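Local coordinates for beta-N-acetylglucosaminidase-like protein Glycoside hydrolase family 20 (Flavobacterium johnsoniae, PDB 6YHH) that probably cleaves terminal N-acetylhexosamine units from chitin fragments, acting as a glycoside hydrolase family 20 chitobiase in bacterial chitin degradation, at residues Pro534-Thr539 against Asp659-Val664; Lys27-Asn32 against Asn73-Ile78; Ala378-Trp383 against Tyr404-Ser409. One frame throughout, in Å; residues are numbered along the deposited sequence.

How the contacts relate
The three contacts follow one another along the chain, so none nests within or crosses another. Contact 2 comes first, closing a 40-residue connection that includes helix 40-56 and setting two parallel strands side by side in the N-terminal sheet domain. Contact 3 closes a short 20-residue connection through helix 394-401 and joins neighbouring strands of the catalytic barrel. Contact 1 spans the longest interval, 119 residues, and brings the final strand back to strand 532-534, closing the mainly helical C-terminal region. Contacts 1 and 2 lie on opposite sides of the chain's centre, their own centres about 49 Å apart, whereas contacts 1 and 3 approach to about 6 Å between nearest atoms without touching.

Contact 1: Pro534-Thr539 against Asp659-Val664; sequences PLKGYT and DVELSV
Leu535 fills the close-packed part of this contact, its side chain lying over the backbone of Asp659 and Val660. With CG anti to its own carbonyl carbon (chi1 -58°), the two methyls are spread along the opposing backbone: CD2 rests against Val660 C at 3.6 Å, while CD1 reaches Asp659 OD1 at 3.8 Å; Asp659 OD2 is hydrogen-bonded to Tyr547 OH. The backbone N of Leu535 gives a nearly straight hydrogen bond of 3.1 Å to Asp659 O, approaching from above the carbonyl plane. The CA of Pro534 meets the same oxygen in a CA-H...O contact. Pro534 and Val660 form an antiparallel, non-hydrogen-bonded pair in the small two-stranded sheet made by 532-534 and 660-662. Their side chains diverge, and Val660 is covered by Leu619 of helix 617-634 and by Phe556 and Ala557 of helix 556-559. The other side, where Lys536 and Glu661 cross at about a right angle, is polar and partly exposed. The lysine chain runs extended and then bends at chi4 (62°), which brings NZ within 2.8 Å of Glu661 OE2 in a salt bridge that approaches OE2 from above the carboxylate plane. Glu533 is a second carboxylate partner for this ammonium, and Lys655 pairs with Glu661 OE1, so the charges here probably offset one another. A water accepts from Lys536 N at 2.9 Å and donates to Glu661 OE1 at 2.7 Å. The chain turns away through Gly537, and Thr539 OG1 closes the bend with a 2.8 Å hydrogen bond to Lys536 O.

Contact 2: Lys27-Asn32 against Asn73-Ile78; sequences KNFKVN and NAELQI
Val31 CG2 centres a small apolar patch, 3.6 Å from Ile78 CD1 and 3.7 Å from Leu76 CD2. It stands anti to the backbone N of Val31, and the Leu76 side chain runs alongside in the same direction. Phe29 extends the patch, its ring tip CZ lying 3.7 Å from Leu76 CB. Parallel pairing of strands 31-35 and 76-80, linked through helix 40-56 in the mixed sheet of the family 20 domain 2, puts Val31 beside Leu76 and Asn32 beside Gln77. Leu76 N donates to Lys30 O, Asn32 N to Leu76 O and Ile78 N to Asn32 O. On the reverse face two side-chain amides lie side by side, their planes 55° apart, joined by one bond: Asn32 ND2 donates to Gln77 OE1 over 2.9 Å, almost linearly (174°), in the asparagine amide plane and on a carbonyl lone pair. A bend at chi2 (-71°) turns Gln77 so that NE2 also reaches Ala74 O, at 3.0 Å, which fixes the rotation of its amide. At the polar edge Glu75 OE2 receives Asn28 ND2 at 3.0 Å, from above the carboxylate plane, while OE1 lies at the edge of the Phe29 ring. A water bridges Asn28 O to Glu75 N. The Val31, Leu76 and Ile78 face packs on Val45 and Phe48 of helix 40-56 and on helix 110-123, and strand 76-80 also pairs with parallel strand 102-107.

Contact 3: Ala378-Trp383 against Tyr404-Ser409; sequences AIVHSW and YKTVLS
Four backbone hydrogen bonds alternate between the chains in the ladder of a parallel pair. Val380 N donates to Lys405 O at 2.9 Å, almost straight (173°), and Val380 O in turn accepts Val407 N at 3.1 Å. Val407 O then takes Ser382 N at 2.9 Å, and Ser382 O takes Ser409 N at 2.8 Å. The last three donors arrive nearly along the C=O axis. Beyond the start of the ladder, a water accepts from Lys405 N and from Lys405 NZ and donates to Ala378 O at 2.7 Å, beside the edge of the Tyr404 ring. The buried hydroxyls are all engaged: Thr406 OG1 donates to Tyr404 O at 3.2 Å, from above the carbonyl plane, Ser382 OG pairs with Ser395 OG, and Tyr404 OH with Leu374 O. His381 has both ring nitrogens occupied. Its CG lies anti to the backbone N (chi1 -160°), swinging the imidazole across toward 404-409, so that NE2 donates to Ser409 OG at 2.8 Å, close to the ring plane, while ND1 is hydrogen-bonded to His312 NE2. Ser409 OG, which accepts the N-H of His381 NE2, is also hydrogen-bonded to Glu447 O. Trp366 stacks on the imidazole. Strands 379-382 and 406-408, whose short-segment axes diverge by 19°, belong to one beta-alpha-beta unit of the TIM barrel, consecutive staves between strands 362-366 and 443-450, with Thr406 and Ser382 facing helix 394-401 while Ile379, His381 and Val407 meet Met364 of strand 362-366.

Contact 1: Pro534-Thr539 against Asp659-Val664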
loop_
_atom_site.group_PDB
_atom_site.type_symbol
_atom_site.label_atom_id
_atom_site.label_comp_id
_atom_site.label_asym_id
_atom_site.label_seq_id
_atom_site.Cartn_x
_atom_site.Cartn_y
_atom_site.Cartn_z
ATOM N N PRO A 534 -1.117 -6.579 22.026
ATOM C CA PRO A 534 -2.541 -6.311 22.139
ATOM C C PRO A 534 -3.292 -7.379 22.943
ATOM O O PRO A 534 -2.946 -8.567 22.939
ATOM C CB PRO A 534 -3.034 -6.294 20.694
ATOM C CG PRO A 534 -1.890 -6.666 19.850
ATOM C CD PRO A 534 -0.658 -6.907 20.679
ATOM N N LEU A 535 -4.325 -6.973 23.664
ATOM C CA LEU A 535 -5.042 -7.938 24.498
ATOM C C LEU A 535 -5.538 -9.119 23.665
ATOM O O LEU A 535 -5.987 -8.980 22.528
ATOM C CB LEU A 535 -6.181 -7.250 25.242
ATOM C CG LEU A 535 -5.925 -6.089 26.160
ATOM C CD1 LEU A 535 -7.137 -5.675 26.962
ATOM C CD2 LEU A 535 -4.861 -6.518 27.137
ATOM N N LYS A 536 -5.435 -10.317 24.250
ATOM C CA LYS A 536 -5.621 -11.561 23.516
ATOM C C LYS A 536 -6.995 -12.175 23.677
ATOM O O LYS A 536 -7.649 -11.979 24.705
ATOM C CB LYS A 536 -4.558 -12.586 23.951
ATOM C CG LYS A 536 -3.141 -12.127 23.657
ATOM C CD LYS A 536 -2.071 -12.950 24.401
ATOM C CE LYS A 536 -0.643 -12.691 23.903
ATOM N NZ LYS A 536 -0.268 -11.263 24.135
ATOM N N GLY A 537 -7.411 -12.982 22.716
ATOM C CA GLY A 537 -8.655 -13.718 22.888
ATOM C C GLY A 537 -9.817 -12.798 22.486
ATOM O O GLY A 537 -9.791 -12.179 21.395
ATOM N N TYR A 538 -10.773 -12.677 23.417
ATOM C CA TYR A 538 -11.945 -11.835 23.168
ATOM C C TYR A 538 -12.015 -10.707 24.201
ATOM O O TYR A 538 -13.093 -10.281 24.596
ATOM C CB TYR A 538 -13.224 -12.760 23.088
ATOM C CG TYR A 538 -13.218 -13.751 21.882
ATOM C CD1 TYR A 538 -13.522 -13.332 20.607
ATOM C CD2 TYR A 538 -12.828 -15.078 22.032
ATOM C CE1 TYR A 538 -13.503 -14.220 19.510
ATOM C CE2 TYR A 538 -12.794 -15.966 20.972
ATOM C CZ TYR A 538 -13.084 -15.529 19.674
ATOM O OH TYR A 538 -13.044 -16.438 18.539
ATOM N N THR A 539 -10.828 -10.169 24.627
ATOM C CA THR A 539 -10.734 -9.156 25.604
ATOM C C THR A 539 -10.410 -7.766 25.118
ATOM O O THR A 539 -10.478 -6.776 25.883
ATOM C CB THR A 539 -9.724 -9.571 26.700
ATOM O OG1 THR A 539 -8.385 -9.674 26.160
ATOM C CG2 THR A 539 -10.114 -10.907 27.276
ATOM N N ASP A 659 -5.728 -1.098 25.579
ATOM C CA ASP A 659 -5.969 -2.424 25.040
ATOM C C ASP A 659 -4.690 -3.138 24.671
ATOM O O ASP A 659 -4.645 -3.918 23.761
ATOM C CB ASP A 659 -6.987 -2.348 23.855
ATOM C CG ASP A 659 -8.439 -2.185 24.331
ATOM O OD1 ASP A 659 -8.731 -2.487 25.541
ATOM O OD2 ASP A 659 -9.317 -1.687 23.562
ATOM N N VAL A 660 -3.660 -2.930 25.490
ATOM C CA VAL A 660 -2.470 -3.736 25.387
ATOM C C VAL A 660 -2.073 -4.206 26.799
ATOM O O VAL A 660 -2.623 -3.716 27.798
ATOM C CB VAL A 660 -1.263 -2.975 24.802
ATOM C CG1 VAL A 660 -1.553 -2.489 23.403
ATOM C CG2 VAL A 660 -0.864 -1.780 25.663
ATOM N N GLU A 661 -1.084 -5.091 26.819
ATOM C CA GLU A 661 -0.472 -5.592 28.009
ATOM C C GLU A 661 1.030 -5.557 27.889
ATOM O O GLU A 661 1.616 -5.632 26.823
ATOM C CB GLU A 661 -0.950 -7.005 28.268
ATOM C CG GLU A 661 -0.519 -8.060 27.264
ATOM C CD GLU A 661 -1.236 -9.375 27.366
ATOM O OE1 GLU A 661 -2.319 -9.411 27.973
ATOM O OE2 GLU A 661 -0.751 -10.390 26.787
ATOM N N LEU A 662 1.673 -5.418 29.047
ATOM C CA LEU A 662 3.123 -5.551 29.142
ATOM C C LEU A 662 3.563 -7.012 29.212
ATOM O O LEU A 662 3.203 -7.727 30.141
ATOM C CB LEU A 662 3.676 -4.815 30.401
ATOM C CG LEU A 662 3.697 -3.295 30.378
ATOM C CD1 LEU A 662 3.901 -2.741 31.807
ATOM C CD2 LEU A 662 4.728 -2.777 29.403
ATOM N N SER A 663 4.259 -7.484 28.195
ATOM C CA SER A 663 4.564 -8.901 28.108
ATOM C C SER A 663 5.913 -9.241 28.714
ATOM O O SER A 663 6.437 -10.305 28.525
ATOM C CB SER A 663 4.440 -9.373 26.654
ATOM O OG SER A 663 5.294 -8.629 25.795
ATOM N N VAL A 664 6.414 -8.308 29.497
ATOM C CA VAL A 664 7.546 -8.527 30.428
ATOM C C VAL A 664 7.086 -8.795 31.843
ATOM O O VAL A 664 7.908 -9.104 32.721
ATOM C CB VAL A 664 8.498 -7.301 30.402
ATOM C CG1 VAL A 664 9.179 -7.120 29.056
ATOM C CG2 VAL A 664 7.813 -6.016 30.806
HETATM O O HOH W 1 -4.473 -10.703 26.918
#

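Contact 2: Lys27-Asn32 against Asn73-Ile78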
loop_
_atom_site.group_PDB
_atom_site.type_symbol
_atom_site.label_atom_id
_atom_site.label_comp_id
_atom_site.label_asym_id
_atom_site.label_seq_id
_atom_site.Cartn_x
_atom_site.Cartn_y
_atom_site.Cartn_z
ATOM N N LYS A 27 26.261 -10.412 -13.320
ATOM C CA LYS A 27 25.493 -9.917 -14.423
ATOM C C LYS A 27 25.289 -10.902 -15.585
ATOM O O LYS A 27 24.457 -10.693 -16.465
ATOM C CB LYS A 27 26.124 -8.584 -14.919
ATOM C CG LYS A 27 25.083 -7.610 -15.489
ATOM C CD LYS A 27 25.708 -6.249 -15.625
ATOM C CE LYS A 27 24.820 -5.443 -16.512
ATOM N NZ LYS A 27 23.806 -4.803 -15.703
ATOM N N ASN A 28 25.969 -12.046 -15.544
ATOM C CA ASN A 28 25.773 -13.123 -16.516
ATOM C C ASN A 28 24.544 -13.960 -16.228
ATOM O O ASN A 28 24.117 -14.767 -17.044
ATOM C CB ASN A 28 27.013 -14.086 -16.546
ATOM C CG ASN A 28 26.975 -15.010 -17.755
ATOM O OD1 ASN A 28 26.751 -14.522 -18.885
ATOM N ND2 ASN A 28 27.127 -16.355 -17.544
ATOM N N PHE A 29 23.984 -13.807 -15.014
ATOM C CA PHE A 29 22.827 -14.590 -14.649
ATOM C C PHE A 29 21.608 -14.480 -15.550
ATOM O O PHE A 29 21.095 -13.364 -15.832
ATOM C CB PHE A 29 22.434 -14.290 -13.222
ATOM C CG PHE A 29 21.382 -15.223 -12.643
ATOM C CD1 PHE A 29 21.753 -16.465 -12.132
ATOM C CD2 PHE A 29 20.055 -14.865 -12.569
ATOM C CE1 PHE A 29 20.797 -17.297 -11.594
ATOM C CE2 PHE A 29 19.105 -15.715 -11.978
ATOM C CZ PHE A 29 19.485 -16.947 -11.539
ATOM N N LYS A 30 21.149 -15.646 -15.982
ATOM C CA LYS A 30 19.961 -15.824 -16.762
ATOM C C LYS A 30 19.203 -17.086 -16.382
ATOM O O LYS A 30 19.780 -18.007 -15.758
ATOM C CB LYS A 30 20.339 -15.883 -18.298
ATOM C CG LYS A 30 20.929 -14.613 -18.864
ATOM C CD LYS A 30 21.216 -14.705 -20.374
ATOM C CE LYS A 30 22.644 -15.238 -20.638
ATOM N NZ LYS A 30 23.902 -14.637 -20.018
ATOM N N VAL A 31 17.937 -17.132 -16.785
ATOM C CA VAL A 31 17.017 -18.216 -16.545
ATOM C C VAL A 31 16.457 -18.785 -17.833
ATOM O O VAL A 31 16.151 -18.085 -18.798
ATOM C CB VAL A 31 15.881 -17.822 -15.553
ATOM C CG1 VAL A 31 14.972 -16.774 -16.153
ATOM C CG2 VAL A 31 15.080 -19.025 -15.107
ATOM N N ASN A 32 16.270 -20.099 -17.814
ATOM C CA ASN A 32 15.719 -20.867 -18.929
ATOM C C ASN A 32 14.747 -21.876 -18.390
ATOM O O ASN A 32 15.019 -22.428 -17.300
ATOM C CB ASN A 32 16.859 -21.630 -19.623
ATOM C CG ASN A 32 16.412 -22.244 -20.929
ATOM O OD1 ASN A 32 15.920 -21.543 -21.822
ATOM N ND2 ASN A 32 16.541 -23.605 -21.026
ATOM N N ASN A 73 21.694 -22.333 -22.396
ATOM C CA ASN A 73 22.854 -22.442 -21.485
ATOM C C ASN A 73 22.781 -21.546 -20.273
ATOM O O ASN A 73 23.789 -21.276 -19.662
ATOM C CB ASN A 73 24.126 -22.053 -22.203
ATOM C CG ASN A 73 24.362 -22.913 -23.400
ATOM O OD1 ASN A 73 24.233 -24.147 -23.326
ATOM N ND2 ASN A 73 24.627 -22.281 -24.522
ATOM N N ALA A 74 21.579 -21.045 -19.954
ATOM C CA ALA A 74 21.408 -20.212 -18.772
ATOM C C ALA A 74 21.917 -20.843 -17.485
ATOM O O ALA A 74 21.813 -22.084 -17.289
ATOM C CB ALA A 74 19.926 -19.901 -18.619
ATOM N N GLU A 75 22.390 -20.018 -16.558
ATOM C CA GLU A 75 22.870 -20.487 -15.250
ATOM C C GLU A 75 21.785 -21.125 -14.405
ATOM O O GLU A 75 22.096 -21.958 -13.577
ATOM C CB GLU A 75 23.616 -19.401 -14.495
ATOM C CG GLU A 75 24.992 -19.120 -15.058
ATOM C CD GLU A 75 25.596 -17.822 -14.560
ATOM O OE1 GLU A 75 24.863 -16.997 -13.877
ATOM O OE2 GLU A 75 26.816 -17.618 -14.845
ATOM N N LEU A 76 20.549 -20.680 -14.573
ATOM C CA LEU A 76 19.383 -21.285 -13.882
ATOM C C LEU A 76 18.494 -21.954 -14.873
ATOM O O LEU A 76 17.909 -21.319 -15.781
ATOM C CB LEU A 76 18.568 -20.234 -13.031
ATOM C CG LEU A 76 17.287 -20.815 -12.387
ATOM C CD1 LEU A 76 17.496 -21.900 -11.339
ATOM C CD2 LEU A 76 16.536 -19.649 -11.772
ATOM N N GLN A 77 18.366 -23.272 -14.722
ATOM C CA GLN A 77 17.489 -24.127 -15.574
ATOM C C GLN A 77 16.362 -24.643 -14.752
ATOM O O GLN A 77 16.603 -25.141 -13.646
ATOM C CB GLN A 77 18.263 -25.361 -16.060
ATOM C CG GLN A 77 19.407 -25.013 -16.952
ATOM C CD GLN A 77 18.926 -24.526 -18.310
ATOM O OE1 GLN A 77 17.869 -24.966 -18.831
ATOM N NE2 GLN A 77 19.709 -23.569 -18.898
ATOM N N ILE A 78 15.166 -24.492 -15.288
ATOM C CA ILE A 78 13.963 -24.903 -14.681
ATOM C C ILE A 78 13.268 -25.871 -15.648
ATOM O O ILE A 78 12.833 -25.474 -16.713
ATOM C CB ILE A 78 13.043 -23.705 -14.409
ATOM C CG1 ILE A 78 13.757 -22.615 -13.583
ATOM C CG2 ILE A 78 11.777 -24.174 -13.763
ATOM C CD1 ILE A 78 12.929 -21.375 -13.528
HETATM O O HOH W 2 23.386 -17.392 -17.618
#

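Contact 3: Ala378-Trp383 against Tyr404-Ser409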
loop_
_atom_site.group_PDB
_atom_site.type_symbol
_atom_site.label_atom_id
_atom_site.label_comp_id
_atom_site.label_asym_id
_atom_site.label_seq_id
_atom_site.Cartn_x
_atom_site.Cartn_y
_atom_site.Cartn_z
ATOM N N ALA A 378 -19.164 -34.203 1.789
ATOM C CA ALA A 378 -18.946 -32.790 2.352
ATOM C C ALA A 378 -17.611 -32.728 3.083
ATOM O O ALA A 378 -17.188 -33.660 3.819
ATOM C CB ALA A 378 -20.040 -32.404 3.299
ATOM N N ILE A 379 -16.910 -31.605 2.875
ATOM C CA ILE A 379 -15.710 -31.318 3.673
ATOM C C ILE A 379 -16.053 -30.595 4.960
ATOM O O ILE A 379 -16.833 -29.599 4.942
ATOM C CB ILE A 379 -14.741 -30.514 2.843
ATOM C CG1 ILE A 379 -14.423 -31.322 1.610
ATOM C CG2 ILE A 379 -13.477 -30.226 3.623
ATOM C CD1 ILE A 379 -13.601 -30.646 0.623
ATOM N N VAL A 380 -15.528 -31.090 6.093
ATOM C CA VAL A 380 -15.872 -30.574 7.411
ATOM C C VAL A 380 -14.738 -29.636 7.830
ATOM O O VAL A 380 -13.576 -30.060 7.811
ATOM C CB VAL A 380 -16.054 -31.711 8.435
ATOM C CG1 VAL A 380 -16.196 -31.199 9.895
ATOM C CG2 VAL A 380 -17.303 -32.453 8.071
ATOM N N HIS A 381 -15.079 -28.408 8.233
ATOM C CA HIS A 381 -14.084 -27.437 8.626
ATOM C C HIS A 381 -14.093 -27.344 10.155
ATOM O O HIS A 381 -14.986 -26.767 10.758
ATOM C CB HIS A 381 -14.389 -26.108 7.922
ATOM C CG HIS A 381 -13.229 -25.186 7.860
ATOM N ND1 HIS A 381 -13.250 -24.077 7.057
ATOM C CD2 HIS A 381 -12.020 -25.186 8.498
ATOM C CE1 HIS A 381 -12.103 -23.433 7.167
ATOM N NE2 HIS A 381 -11.341 -24.058 8.055
ATOM N N SER A 382 -13.076 -27.962 10.774
ATOM C CA SER A 382 -12.953 -28.049 12.200
ATOM C C SER A 382 -12.361 -26.771 12.791
ATOM O O SER A 382 -11.189 -26.454 12.541
ATOM C CB SER A 382 -12.043 -29.247 12.549
ATOM O OG SER A 382 -11.850 -29.377 13.953
ATOM N N TRP A 383 -13.136 -26.113 13.648
ATOM C CA TRP A 383 -12.778 -24.810 14.208
ATOM C C TRP A 383 -12.971 -24.617 15.703
ATOM O O TRP A 383 -12.266 -23.719 16.307
ATOM C CB TRP A 383 -13.510 -23.707 13.467
ATOM C CG TRP A 383 -14.944 -23.533 13.852
ATOM C CD1 TRP A 383 -15.993 -24.148 13.302
ATOM C CD2 TRP A 383 -15.485 -22.588 14.802
ATOM N NE1 TRP A 383 -17.185 -23.699 13.842
ATOM C CE2 TRP A 383 -16.908 -22.728 14.765
ATOM C CE3 TRP A 383 -14.924 -21.673 15.703
ATOM C CZ2 TRP A 383 -17.747 -21.983 15.583
ATOM C CZ3 TRP A 383 -15.766 -20.907 16.478
ATOM C CH2 TRP A 383 -17.163 -21.105 16.453
ATOM N N TYR A 404 -15.470 -38.328 6.888
ATOM C CA TYR A 404 -15.479 -37.004 6.263
ATOM C C TYR A 404 -14.087 -36.417 6.151
ATOM O O TYR A 404 -13.282 -36.473 7.083
ATOM C CB TYR A 404 -16.338 -36.036 7.065
ATOM C CG TYR A 404 -17.763 -36.430 7.233
ATOM C CD1 TYR A 404 -18.150 -37.272 8.265
ATOM C CD2 TYR A 404 -18.764 -35.964 6.357
ATOM C CE1 TYR A 404 -19.465 -37.666 8.421
ATOM C CE2 TYR A 404 -20.092 -36.316 6.538
ATOM C CZ TYR A 404 -20.414 -37.186 7.552
ATOM O OH TYR A 404 -21.754 -37.543 7.670
ATOM N N LYS A 405 -13.771 -35.891 4.973
ATOM C CA LYS A 405 -12.532 -35.150 4.800
ATOM C C LYS A 405 -12.607 -33.860 5.595
ATOM O O LYS A 405 -13.698 -33.317 5.682
ATOM C CB LYS A 405 -12.320 -34.798 3.375
ATOM C CG LYS A 405 -12.159 -36.010 2.494
ATOM C CD LYS A 405 -11.812 -35.729 1.069
ATOM C CE LYS A 405 -12.902 -35.024 0.274
ATOM N NZ LYS A 405 -14.142 -35.877 0.301
ATOM N N THR A 406 -11.488 -33.484 6.201
ATOM C CA THR A 406 -11.503 -32.378 7.177
ATOM C C THR A 406 -10.327 -31.423 6.972
ATOM O O THR A 406 -9.279 -31.845 6.610
ATOM C CB THR A 406 -11.511 -32.956 8.606
ATOM O OG1 THR A 406 -12.714 -33.762 8.773
ATOM C CG2 THR A 406 -11.644 -31.942 9.629
ATOM N N VAL A 407 -10.545 -30.164 7.332
ATOM C CA VAL A 407 -9.498 -29.142 7.378
ATOM C C VAL A 407 -9.527 -28.545 8.760
ATOM O O VAL A 407 -10.608 -28.248 9.279
ATOM C CB VAL A 407 -9.817 -27.998 6.330
ATOM C CG1 VAL A 407 -8.827 -26.837 6.457
ATOM C CG2 VAL A 407 -9.752 -28.532 4.910
ATOM N N LEU A 408 -8.343 -28.391 9.374
ATOM C CA LEU A 408 -8.212 -27.863 10.714
ATOM C C LEU A 408 -7.957 -26.343 10.646
ATOM O O LEU A 408 -6.966 -25.862 10.071
ATOM C CB LEU A 408 -7.112 -28.528 11.466
ATOM C CG LEU A 408 -7.066 -28.119 12.926
ATOM C CD1 LEU A 408 -8.316 -28.480 13.707
ATOM C CD2 LEU A 408 -5.828 -28.545 13.722
ATOM N N SER A 409 -8.855 -25.573 11.248
ATOM C CA SER A 409 -8.579 -24.154 11.610
ATOM C C SER A 409 -8.486 -23.862 13.109
ATOM O O SER A 409 -7.834 -22.864 13.473
ATOM C CB SER A 409 -9.534 -23.145 10.914
ATOM O OG SER A 409 -9.196 -23.105 9.540
HETATM O O HOH W 3 -15.657 -35.602 2.761
#